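Local coordinates for fiber KNOB domain (Avirulent turkey hemorrhagic enteritis virus, PDB 4D63), which forms the trimeric head of the viral fibre and binds sialyllactose, consistent with attachment to sialylated receptors on host cells, at residues I81-G85 / N95-E99; Q132-E138 / I171-K177; Q56-K60 / V116-V122; A74-F80 / M180-I186. All coordinates share one frame; numbering follows the deposited sequence.

The four contacts sample one antiparallel fold. Contact 4 is the most buried, an apolar strand pair whose one side packs inside the subunit and the other against two neighbouring subunits. Contact 2, on the opposite side of the chain's centre, is also a regular strand pair, but it is broken by a bulge and carries charged side chains on its outer face. Contact 3 is shorter and more splayed, with one buried aromatic end and one hydrated end; it meets contact 4 through Phe-57 and Val-122. Contact 1 is loop packing with no strand pairing between its segments, tied to contact 2 by Glu-99 and Lys-175, and it alone reaches a bound sialic acid.

Contact 1 of 4, residues I81-G85 / N95-E99; sequences IDNIG and NKSIE
Asp-82 and Asn-83 meet Lys-96 and Ile-98 at the root of the hairpin formed by strands 86-87 and 93-94, an arm that leaves the antiparallel body of the fibre head. The two segments run in nearly opposite directions, yet they are joined chiefly by side chains and one water. Asp-82 touches at the margin, its CB facing Ile-98 CG1, while its carboxylate is engaged by Arg-66 in a salt bridge. Asn-83 and Lys-96 share most of the contact. The asparagine chi1 of 69° sets CG between the backbone N and the carbonyl carbon, which lifts the amide across Ile-98; the two side chains cross at about a right angle, with Asn-83 CG 3.7 Å from Ile-98 CG1. The amide nitrogen ND2 makes a weak bond of 3.5 Å to Lys-96 O, bent to 144° at the hydrogen, and its stronger partner is Ser-178 O. A water lies 2.7 Å from Asn-83 O and accepts from Lys-96 N at 3.1 Å, so one water joins the two backbones. Ile-84 turns its side chain away from segment 95-99, and a bound N-acetyl-alpha-neuraminic acid touches both it and Gly-85. Arg-150 of the second subunit also packs on Ile-84, so this root borders a sugar site at the subunit interface. Gly-85 brings its CA to 4.4 Å from Asn-95 CA. The aliphatic part of Lys-96 runs along the Ile-84 carbonyl, its CE 3.1 Å from Ile-84 O.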
# COMPACT_ATOMS: atom_id res chain seq x y z
N ILE A 81 1.22 -9.09 -13.91
CA ILE A 81 1.66 -8.36 -15.10
C ILE A 81 0.63 -8.17 -16.22
O ILE A 81 0.94 -7.53 -17.22
CB ILE A 81 2.97 -8.95 -15.71
CG1 ILE A 81 2.70 -10.36 -16.30
CG2 ILE A 81 4.10 -8.96 -14.68
CD1 ILE A 81 3.86 -10.96 -17.06
N ASP A 82 -0.58 -8.71 -16.08
CA ASP A 82 -1.62 -8.52 -17.11
C ASP A 82 -2.11 -7.06 -17.29
O ASP A 82 -2.58 -6.71 -18.37
CB ASP A 82 -2.83 -9.41 -16.82
CG ASP A 82 -2.52 -10.89 -17.04
OD1 ASP A 82 -1.82 -11.19 -18.03
OD2 ASP A 82 -2.96 -11.74 -16.21
N ASN A 83 -2.00 -6.23 -16.25
CA ASN A 83 -2.64 -4.92 -16.30
C ASN A 83 -1.66 -3.79 -15.99
O ASN A 83 -2.00 -2.84 -15.28
CB ASN A 83 -3.81 -4.85 -15.32
CG ASN A 83 -3.35 -4.88 -13.86
OD1 ASN A 83 -2.32 -5.49 -13.55
ND2 ASN A 83 -4.09 -4.21 -12.98
N ILE A 84 -0.47 -3.86 -16.56
CA ILE A 84 0.45 -2.74 -16.44
C ILE A 84 -0.08 -1.55 -17.28
O ILE A 84 -0.23 -1.65 -18.49
CB ILE A 84 1.91 -3.15 -16.77
CG1 ILE A 84 2.35 -4.29 -15.84
CG2 ILE A 84 2.86 -1.96 -16.61
CD1 ILE A 84 3.64 -4.94 -16.25
N GLY A 85 -0.44 -0.45 -16.62
CA GLY A 85 -0.96 0.71 -17.33
C GLY A 85 0.15 1.34 -18.17
O GLY A 85 1.34 1.18 -17.86
N ASN A 95 -5.15 2.99 -17.47
CA ASN A 95 -5.15 1.86 -16.57
C ASN A 95 -5.72 0.71 -17.30
O ASN A 95 -6.60 0.85 -18.14
CB ASN A 95 -6.02 2.06 -15.32
CG ASN A 95 -5.50 3.11 -14.41
OD1 ASN A 95 -4.94 2.83 -13.33
ND2 ASN A 95 -5.66 4.36 -14.83
N LYS A 96 -5.22 -0.45 -16.92
CA LYS A 96 -5.72 -1.69 -17.40
C LYS A 96 -6.30 -2.38 -16.18
O LYS A 96 -5.90 -2.10 -15.06
CB LYS A 96 -4.60 -2.50 -18.00
CG LYS A 96 -3.94 -1.87 -19.22
CD LYS A 96 -2.99 -2.87 -19.87
CE LYS A 96 -2.07 -2.26 -20.92
NZ LYS A 96 -2.75 -2.02 -22.22
N SER A 97 -7.22 -3.29 -16.41
CA SER A 97 -7.91 -3.98 -15.34
C SER A 97 -7.57 -5.44 -15.35
O SER A 97 -7.56 -6.03 -16.42
CB SER A 97 -9.40 -3.84 -15.57
OG SER A 97 -9.77 -2.50 -15.40
N ILE A 98 -7.33 -6.03 -14.17
CA ILE A 98 -7.57 -7.47 -14.01
C ILE A 98 -9.06 -7.66 -13.67
O ILE A 98 -9.54 -7.21 -12.64
CB ILE A 98 -6.72 -8.12 -12.92
CG1 ILE A 98 -5.24 -8.03 -13.30
CG2 ILE A 98 -7.15 -9.58 -12.73
CD1 ILE A 98 -4.31 -8.29 -12.12
N GLU A 99 -9.78 -8.33 -14.54
CA GLU A 99 -11.22 -8.42 -14.42
C GLU A 99 -11.61 -9.75 -13.82
O GLU A 99 -11.28 -10.78 -14.37
CB GLU A 99 -11.87 -8.27 -15.79
CG GLU A 99 -11.50 -6.96 -16.48
CD GLU A 99 -12.08 -6.84 -17.87
OE1 GLU A 99 -12.09 -7.86 -18.58
OE2 GLU A 99 -12.51 -5.72 -18.25
O HOH W 1 -3.11 -0.48 -14.63

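Contact 2 of 4, residues Q132-E138 / I171-K177; sequences QLEVILE and IKMIKIK
A classic beta bulge interrupts the antiparallel pairing of strands 129-137 and 171-176 in the fibre-head sheet, where Lys-172 and Met-173 both face Ile-136. Ile-136 O accepts two backbone bonds, from Lys-172 N at 2.8 Å and from Met-173 N at 3.2 Å, both in the carbonyl plane. The extra residue shifts the register by one, so that Leu-137 then pairs with Ile-171 where the second strand turns a corner. Before the bulge the pairing is regular, with Glu-134 and Lys-175 bonded in both directions.

The two faces differ in character. On the buried one, Leu-133 CD2 touches both Ile-174 CG2 and Ile-176 CG1, 3.6 Å from each, while Val-135 CG1 packs against the Ile-171 CG1-CD1 arm, modelled closer than usual. The other face mixes apolar and charged side chains: Ile-136 lies alongside Met-173, pointing the same way, and its CG1 reaches Met-173 CB. Glu-134 divides its carboxylate, OE2 bonding to Ser-142 OG on the adjoining strand. With CG anti to the backbone N (chi1 -174°) and the chain extended, Glu-134 places OE1 3.3 Å from Lys-177 NZ, a salt bridge whose hydrogen bond is weak.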
# COMPACT_ATOMS: atom_id res chain seq x y z
N GLN A 132 -6.72 -0.21 -6.28
CA GLN A 132 -7.85 0.53 -6.84
C GLN A 132 -8.73 -0.51 -7.41
O GLN A 132 -8.29 -1.30 -8.21
CB GLN A 132 -7.46 1.44 -8.01
CG GLN A 132 -6.41 2.44 -7.71
CD GLN A 132 -5.76 3.00 -8.96
OE1 GLN A 132 -4.78 2.45 -9.49
NE2 GLN A 132 -6.27 4.14 -9.40
N LEU A 133 -9.98 -0.51 -6.98
CA LEU A 133 -10.99 -1.41 -7.51
C LEU A 133 -12.07 -0.63 -8.19
O LEU A 133 -12.37 0.47 -7.80
CB LEU A 133 -11.71 -2.12 -6.39
CG LEU A 133 -10.92 -3.16 -5.66
CD1 LEU A 133 -11.92 -3.80 -4.71
CD2 LEU A 133 -10.30 -4.14 -6.66
N GLU A 134 -12.69 -1.26 -9.16
CA GLU A 134 -13.96 -0.81 -9.63
C GLU A 134 -14.86 -2.01 -9.50
O GLU A 134 -14.53 -3.09 -10.00
CB GLU A 134 -13.88 -0.30 -11.07
CG GLU A 134 -15.18 0.31 -11.52
CD GLU A 134 -15.10 0.98 -12.88
OE1 GLU A 134 -14.06 0.85 -13.57
OE2 GLU A 134 -16.09 1.64 -13.23
N VAL A 135 -15.96 -1.83 -8.80
CA VAL A 135 -16.88 -2.89 -8.45
C VAL A 135 -18.13 -2.63 -9.28
O VAL A 135 -18.78 -1.61 -9.09
CB VAL A 135 -17.18 -2.81 -6.96
CG1 VAL A 135 -18.33 -3.73 -6.59
CG2 VAL A 135 -15.93 -3.18 -6.16
N ILE A 136 -18.42 -3.52 -10.23
CA ILE A 136 -19.57 -3.36 -11.14
C ILE A 136 -20.75 -4.18 -10.59
O ILE A 136 -20.62 -5.40 -10.42
CB ILE A 136 -19.30 -3.92 -12.57
CG1 ILE A 136 -17.91 -3.64 -13.11
CG2 ILE A 136 -20.35 -3.40 -13.55
CD1 ILE A 136 -17.57 -2.20 -13.18
N LEU A 137 -21.88 -3.52 -10.34
CA LEU A 137 -23.09 -4.22 -9.88
C LEU A 137 -23.86 -4.83 -11.05
O LEU A 137 -23.64 -4.48 -12.22
CB LEU A 137 -24.00 -3.25 -9.12
CG LEU A 137 -23.45 -2.65 -7.83
CD1 LEU A 137 -24.55 -1.94 -7.08
CD2 LEU A 137 -22.85 -3.72 -6.95
N GLU A 138 -24.79 -5.74 -10.75
CA GLU A 138 -25.61 -6.39 -11.79
C GLU A 138 -26.45 -5.43 -12.65
O GLU A 138 -26.71 -5.72 -13.82
CB GLU A 138 -26.47 -7.52 -11.22
CG GLU A 138 -25.81 -8.88 -11.41
CD GLU A 138 -26.27 -9.94 -10.41
OE1 GLU A 138 -27.37 -9.78 -9.83
OE2 GLU A 138 -25.52 -10.92 -10.22
N ILE A 171 -22.68 -7.91 -6.82
CA ILE A 171 -21.54 -7.61 -7.68
C ILE A 171 -21.47 -8.60 -8.84
O ILE A 171 -21.51 -9.81 -8.65
CB ILE A 171 -20.25 -7.55 -6.83
CG1 ILE A 171 -20.32 -6.31 -5.94
CG2 ILE A 171 -18.99 -7.48 -7.69
CD1 ILE A 171 -19.27 -6.27 -4.86
N LYS A 172 -21.38 -8.04 -10.05
CA LYS A 172 -21.18 -8.79 -11.29
C LYS A 172 -19.66 -8.98 -11.54
O LYS A 172 -19.20 -9.99 -12.08
CB LYS A 172 -21.81 -7.99 -12.45
CG LYS A 172 -21.92 -8.71 -13.80
CD LYS A 172 -21.52 -7.83 -15.00
CE LYS A 172 -22.44 -6.63 -15.23
NZ LYS A 172 -23.83 -7.04 -15.61
N MET A 173 -18.88 -8.00 -11.14
CA MET A 173 -17.50 -7.99 -11.56
C MET A 173 -16.70 -7.03 -10.69
O MET A 173 -17.21 -5.98 -10.28
CB MET A 173 -17.42 -7.60 -13.05
CG MET A 173 -16.03 -7.32 -13.59
SD MET A 173 -16.00 -6.91 -15.35
CE MET A 173 -15.67 -8.46 -16.16
N ILE A 174 -15.46 -7.40 -10.42
CA ILE A 174 -14.51 -6.55 -9.76
C ILE A 174 -13.36 -6.38 -10.74
O ILE A 174 -12.80 -7.38 -11.22
CB ILE A 174 -14.03 -7.20 -8.44
CG1 ILE A 174 -15.22 -7.33 -7.48
CG2 ILE A 174 -12.94 -6.39 -7.78
CD1 ILE A 174 -14.93 -8.08 -6.21
N LYS A 175 -13.00 -5.13 -11.02
CA LYS A 175 -11.79 -4.80 -11.77
C LYS A 175 -10.69 -4.25 -10.86
O LYS A 175 -10.90 -3.27 -10.13
CB LYS A 175 -12.09 -3.74 -12.81
CG LYS A 175 -13.13 -4.11 -13.85
CD LYS A 175 -13.19 -3.03 -14.92
CE LYS A 175 -14.28 -3.33 -15.94
NZ LYS A 175 -13.75 -3.30 -17.33
N ILE A 176 -9.53 -4.90 -10.85
CA ILE A 176 -8.37 -4.38 -10.15
C ILE A 176 -7.62 -3.54 -11.15
O ILE A 176 -7.09 -4.06 -12.12
CB ILE A 176 -7.48 -5.50 -9.61
CG1 ILE A 176 -8.28 -6.37 -8.63
CG2 ILE A 176 -6.23 -4.93 -8.93
CD1 ILE A 176 -7.55 -7.62 -8.24
N LYS A 177 -7.56 -2.23 -10.89
CA LYS A 177 -6.99 -1.24 -11.81
C LYS A 177 -5.55 -0.84 -11.48
O LYS A 177 -4.95 -0.05 -12.19
CB LYS A 177 -7.82 0.04 -11.74
CG LYS A 177 -9.27 -0.21 -11.99
CD LYS A 177 -9.53 -0.45 -13.45
CE LYS A 177 -10.81 0.24 -13.89
NZ LYS A 177 -10.82 1.69 -13.54

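Contact 3 of 4, residues Q56-K60 / V116-V122; sequences QFVTK and VPLNGGV
Leu-118 lies over one face of the Phe-57 ring in a CH-pi contact, its CD1 4.1 Å from the ring centroid and 19° off the normal. A Phe-57 chi1 of -64°, with CG beside the backbone N, places the ring by this leucine. Leu-118 is forked across the aromatic side chain: CD1 covers the ring near its rim, and CD2 reaches back to Phe-57 CB at 3.8 Å. A different group meets the ring edge. Val-122 O sits in the ring plane, 3.4 Å from Phe-57 CE1, so the carbonyl oxygen lies against the weakly electropositive C-H rim. Gly-121, lacking a side chain, lets Phe-57 CE1 come within 3.7 Å of its CA as the chain bends round the ring.

Behind this aromatic end, Val-58 and Asn-119 form an antiparallel hydrogen-bonded pair, Val-58 N to Asn-119 O at 3.1 Å and Asn-119 N to Val-58 O at 3.0 Å. One water donates to Val-58 O and Asn-119 OD1, beside the direct bonds. Farther on, the Lys-60 chain crosses the proline ring, Lys-60 NZ 3.8 Å from Pro-117 CG.

Phe-57 also meets the Tyr-67 ring of strand 64-71, and Thr-59 OG1 is bound by Asp-104. The chemistry therefore grades from an apolar aromatic end within the fibre-head sandwich to a hydrated outer end, where one water supplements the direct pair and another bridges Lys-60 N and Pro-117 O.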
# COMPACT_ATOMS: atom_id res chain seq x y z
N GLN A 56 1.93 -18.23 -13.72
CA GLN A 56 0.55 -17.79 -13.69
C GLN A 56 -0.29 -18.60 -12.71
O GLN A 56 0.11 -19.69 -12.25
CB GLN A 56 -0.08 -17.74 -15.11
CG GLN A 56 -0.34 -19.08 -15.79
CD GLN A 56 0.94 -19.75 -16.22
OE1 GLN A 56 1.76 -19.14 -16.91
NE2 GLN A 56 1.12 -21.00 -15.82
N PHE A 57 -1.42 -18.00 -12.36
CA PHE A 57 -2.49 -18.67 -11.70
C PHE A 57 -3.59 -18.77 -12.72
O PHE A 57 -3.62 -18.02 -13.71
CB PHE A 57 -3.02 -17.87 -10.51
CG PHE A 57 -2.03 -17.66 -9.40
CD1 PHE A 57 -1.75 -18.67 -8.51
CD2 PHE A 57 -1.43 -16.43 -9.21
CE1 PHE A 57 -0.87 -18.48 -7.47
CE2 PHE A 57 -0.54 -16.23 -8.17
CZ PHE A 57 -0.26 -17.26 -7.30
N VAL A 58 -4.52 -19.67 -12.45
CA VAL A 58 -5.69 -19.83 -13.28
C VAL A 58 -6.90 -19.87 -12.36
O VAL A 58 -6.85 -20.45 -11.27
CB VAL A 58 -5.60 -21.12 -14.13
CG1 VAL A 58 -6.84 -21.27 -15.00
CG2 VAL A 58 -4.34 -21.07 -15.00
N THR A 59 -7.98 -19.22 -12.79
CA THR A 59 -9.21 -19.16 -12.00
C THR A 59 -10.15 -20.30 -12.36
O THR A 59 -9.91 -21.02 -13.32
CB THR A 59 -9.98 -17.85 -12.26
OG1 THR A 59 -10.53 -17.87 -13.58
CG2 THR A 59 -9.05 -16.60 -12.11
N LYS A 60 -11.23 -20.41 -11.59
CA LYS A 60 -12.32 -21.37 -11.81
C LYS A 60 -12.91 -21.31 -13.21
O LYS A 60 -13.41 -22.30 -13.71
CB LYS A 60 -13.47 -21.13 -10.81
CG LYS A 60 -13.57 -22.11 -9.65
CD LYS A 60 -14.69 -21.69 -8.68
CE LYS A 60 -15.29 -22.85 -7.88
NZ LYS A 60 -14.35 -23.45 -6.86
N VAL A 116 -11.18 -15.84 -4.37
CA VAL A 116 -10.89 -16.32 -5.70
C VAL A 116 -9.97 -17.54 -5.60
O VAL A 116 -8.76 -17.37 -5.47
CB VAL A 116 -10.19 -15.23 -6.55
CG1 VAL A 116 -9.87 -15.75 -7.95
CG2 VAL A 116 -11.05 -13.97 -6.63
N PRO A 117 -10.53 -18.78 -5.63
CA PRO A 117 -9.66 -19.98 -5.62
C PRO A 117 -8.85 -19.98 -6.87
O PRO A 117 -9.38 -19.62 -7.92
CB PRO A 117 -10.63 -21.16 -5.62
CG PRO A 117 -11.92 -20.60 -6.06
CD PRO A 117 -11.95 -19.15 -5.66
N LEU A 118 -7.58 -20.34 -6.75
CA LEU A 118 -6.64 -20.35 -7.87
C LEU A 118 -5.98 -21.73 -8.00
O LEU A 118 -5.93 -22.51 -7.03
CB LEU A 118 -5.55 -19.28 -7.66
CG LEU A 118 -6.02 -17.81 -7.54
CD1 LEU A 118 -4.96 -16.95 -6.88
CD2 LEU A 118 -6.44 -17.26 -8.90
N ASN A 119 -5.47 -22.03 -9.18
CA ASN A 119 -4.69 -23.23 -9.38
C ASN A 119 -3.35 -22.88 -10.00
O ASN A 119 -3.22 -21.92 -10.77
CB ASN A 119 -5.46 -24.26 -10.22
CG ASN A 119 -6.25 -25.23 -9.35
OD1 ASN A 119 -7.45 -25.03 -9.12
ND2 ASN A 119 -5.58 -26.27 -8.81
N GLY A 120 -2.34 -23.66 -9.63
CA GLY A 120 -0.99 -23.48 -10.14
C GLY A 120 -0.28 -22.42 -9.34
O GLY A 120 -0.59 -22.20 -8.17
N GLY A 121 0.69 -21.77 -9.98
CA GLY A 121 1.41 -20.65 -9.40
C GLY A 121 2.09 -21.02 -8.10
O GLY A 121 2.40 -22.19 -7.87
N VAL A 122 2.28 -20.02 -7.23
CA VAL A 122 2.99 -20.21 -5.96
C VAL A 122 2.04 -20.23 -4.78
O VAL A 122 0.89 -19.82 -4.89
CB VAL A 122 4.10 -19.16 -5.77
CG1 VAL A 122 5.05 -19.21 -6.95
CG2 VAL A 122 3.55 -17.74 -5.60
O HOH W 2 -8.59 -22.62 -10.28
O HOH W 3 -11.52 -18.58 -9.36

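Contact 4 of 4, residues A74-F80 / M180-I186; sequences ALLIIQF and MLFTCLI
A bend at chi3 of Met-180 (-58°) turns its methyl back over Phe-80, whose CG lies beside its own backbone N and whose chi2 of 72° turns a ring face toward the methionine. Met-180 CE stands 4.0 Å from the Phe-80 centroid, a CH-pi contact, with SD above the same face but farther off: a Met-aromatic pair. Phe-182 approaches from another direction. Its ring meets that of Phe-80 rim to rim, CE1 to CE1 at 3.5 Å, with the planes at 69° and neither ring lying over the other. Ile-78 continues this side, its CG2 packed 3.7 Å from Phe-182 CB.

The backbones run nearly antiparallel, with Leu-76 opposite Cys-184 and Ile-78 opposite Phe-182 as hydrogen-bonded pairs. On the reverse face Ile-77 stands alongside Thr-183, and its CG2 touches Leu-181 CD1 at 3.8 Å. At the Phe-80 end, a water bridges Phe-80 O and Met-180 N.

Strand 64-71 flanks strand 75-80 on its other edge, and strand 129-137 packs Ile-129 against Met-180 and Phe-182. The Ile-77 and Thr-183 face meets the other two subunits, including Leu-75 and Thr-183 of the second and Ile-77 and Leu-181 of the third, placing this strand pair at the trimer interface.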
# COMPACT_ATOMS: atom_id res chain seq x y z
N ALA A 74 14.56 -16.28 2.02
CA ALA A 74 13.24 -16.44 2.64
C ALA A 74 12.21 -15.48 2.03
O ALA A 74 11.14 -15.25 2.60
CB ALA A 74 13.34 -16.21 4.15
N LEU A 75 12.51 -14.98 0.84
CA LEU A 75 11.85 -13.83 0.26
C LEU A 75 11.27 -14.20 -1.10
O LEU A 75 11.93 -14.82 -1.94
CB LEU A 75 12.89 -12.71 0.13
CG LEU A 75 12.45 -11.32 -0.32
CD1 LEU A 75 11.51 -10.67 0.70
CD2 LEU A 75 13.68 -10.47 -0.57
N LEU A 76 10.01 -13.85 -1.30
CA LEU A 76 9.40 -14.01 -2.60
C LEU A 76 8.67 -12.73 -2.94
O LEU A 76 7.76 -12.32 -2.22
CB LEU A 76 8.43 -15.18 -2.64
CG LEU A 76 7.73 -15.29 -4.00
CD1 LEU A 76 8.29 -16.45 -4.80
CD2 LEU A 76 6.22 -15.45 -3.88
N ILE A 77 9.07 -12.12 -4.04
CA ILE A 77 8.46 -10.91 -4.54
C ILE A 77 7.77 -11.27 -5.84
O ILE A 77 8.37 -11.83 -6.74
CB ILE A 77 9.53 -9.85 -4.81
CG1 ILE A 77 10.18 -9.44 -3.49
CG2 ILE A 77 8.95 -8.66 -5.56
CD1 ILE A 77 11.36 -8.50 -3.69
N ILE A 78 6.49 -10.94 -5.94
CA ILE A 78 5.67 -11.37 -7.06
C ILE A 78 4.80 -10.23 -7.58
O ILE A 78 4.02 -9.64 -6.82
CB ILE A 78 4.81 -12.59 -6.67
CG1 ILE A 78 3.80 -12.93 -7.78
CG2 ILE A 78 4.07 -12.39 -5.36
CD1 ILE A 78 3.32 -14.38 -7.73
N GLN A 79 4.91 -9.96 -8.87
CA GLN A 79 4.13 -8.94 -9.51
C GLN A 79 3.18 -9.52 -10.54
O GLN A 79 3.62 -10.27 -11.40
CB GLN A 79 5.03 -7.93 -10.21
CG GLN A 79 4.30 -6.67 -10.65
CD GLN A 79 5.19 -5.70 -11.40
OE1 GLN A 79 6.26 -5.35 -10.96
NE2 GLN A 79 4.71 -5.23 -12.52
N PHE A 80 1.90 -9.13 -10.47
CA PHE A 80 0.94 -9.45 -11.52
C PHE A 80 1.15 -8.52 -12.69
O PHE A 80 1.25 -7.31 -12.51
CB PHE A 80 -0.49 -9.38 -11.00
CG PHE A 80 -0.83 -10.48 -10.05
CD1 PHE A 80 -0.29 -10.50 -8.75
CD2 PHE A 80 -1.67 -11.51 -10.42
CE1 PHE A 80 -0.58 -11.52 -7.85
CE2 PHE A 80 -1.94 -12.55 -9.54
CZ PHE A 80 -1.41 -12.55 -8.26
N MET A 180 -0.27 -4.71 -9.06
CA MET A 180 -0.08 -5.39 -7.78
C MET A 180 1.28 -6.03 -7.70
O MET A 180 1.64 -6.82 -8.56
CB MET A 180 -1.11 -6.52 -7.62
CG MET A 180 -2.55 -5.99 -7.48
SD MET A 180 -3.73 -7.24 -6.92
CE MET A 180 -3.51 -8.46 -8.21
N LEU A 181 2.01 -5.74 -6.64
CA LEU A 181 3.22 -6.49 -6.31
C LEU A 181 3.22 -6.82 -4.81
O LEU A 181 2.98 -5.96 -3.98
CB LEU A 181 4.47 -5.69 -6.70
CG LEU A 181 5.82 -6.32 -6.28
CD1 LEU A 181 6.88 -5.95 -7.31
CD2 LEU A 181 6.24 -5.88 -4.87
N PHE A 182 3.49 -8.08 -4.50
CA PHE A 182 3.54 -8.55 -3.15
C PHE A 182 4.97 -8.88 -2.81
O PHE A 182 5.61 -9.65 -3.54
CB PHE A 182 2.70 -9.83 -2.99
CG PHE A 182 1.23 -9.66 -3.32
CD1 PHE A 182 0.79 -9.73 -4.63
CD2 PHE A 182 0.30 -9.41 -2.32
CE1 PHE A 182 -0.55 -9.58 -4.92
CE2 PHE A 182 -1.02 -9.27 -2.61
CZ PHE A 182 -1.45 -9.34 -3.91
N THR A 183 5.45 -8.34 -1.70
CA THR A 183 6.68 -8.82 -1.08
C THR A 183 6.28 -9.80 0.05
O THR A 183 5.53 -9.43 0.94
CB THR A 183 7.51 -7.67 -0.50
OG1 THR A 183 7.89 -6.76 -1.55
CG2 THR A 183 8.77 -8.25 0.21
N CYS A 184 6.76 -11.05 -0.02
CA CYS A 184 6.35 -12.11 0.90
C CYS A 184 7.55 -12.71 1.65
O CYS A 184 8.64 -12.84 1.09
CB CYS A 184 5.68 -13.20 0.11
SG CYS A 184 4.39 -12.61 -0.97
N LEU A 185 7.33 -13.05 2.92
CA LEU A 185 8.29 -13.83 3.70
C LEU A 185 7.92 -15.30 3.71
O LEU A 185 6.80 -15.67 4.05
CB LEU A 185 8.37 -13.34 5.15
CG LEU A 185 9.07 -11.99 5.33
CD1 LEU A 185 9.32 -11.74 6.80
CD2 LEU A 185 10.37 -11.93 4.55
N ILE A 186 8.87 -16.14 3.31
CA ILE A 186 8.72 -17.58 3.33
C ILE A 186 9.37 -18.13 4.60
O ILE A 186 10.50 -17.76 4.92
CB ILE A 186 9.37 -18.21 2.10
CG1 ILE A 186 8.88 -17.52 0.82
CG2 ILE A 186 9.11 -19.71 2.06
CD1 ILE A 186 7.38 -17.32 0.76
O HOH W 4 -0.99 -6.06 -11.28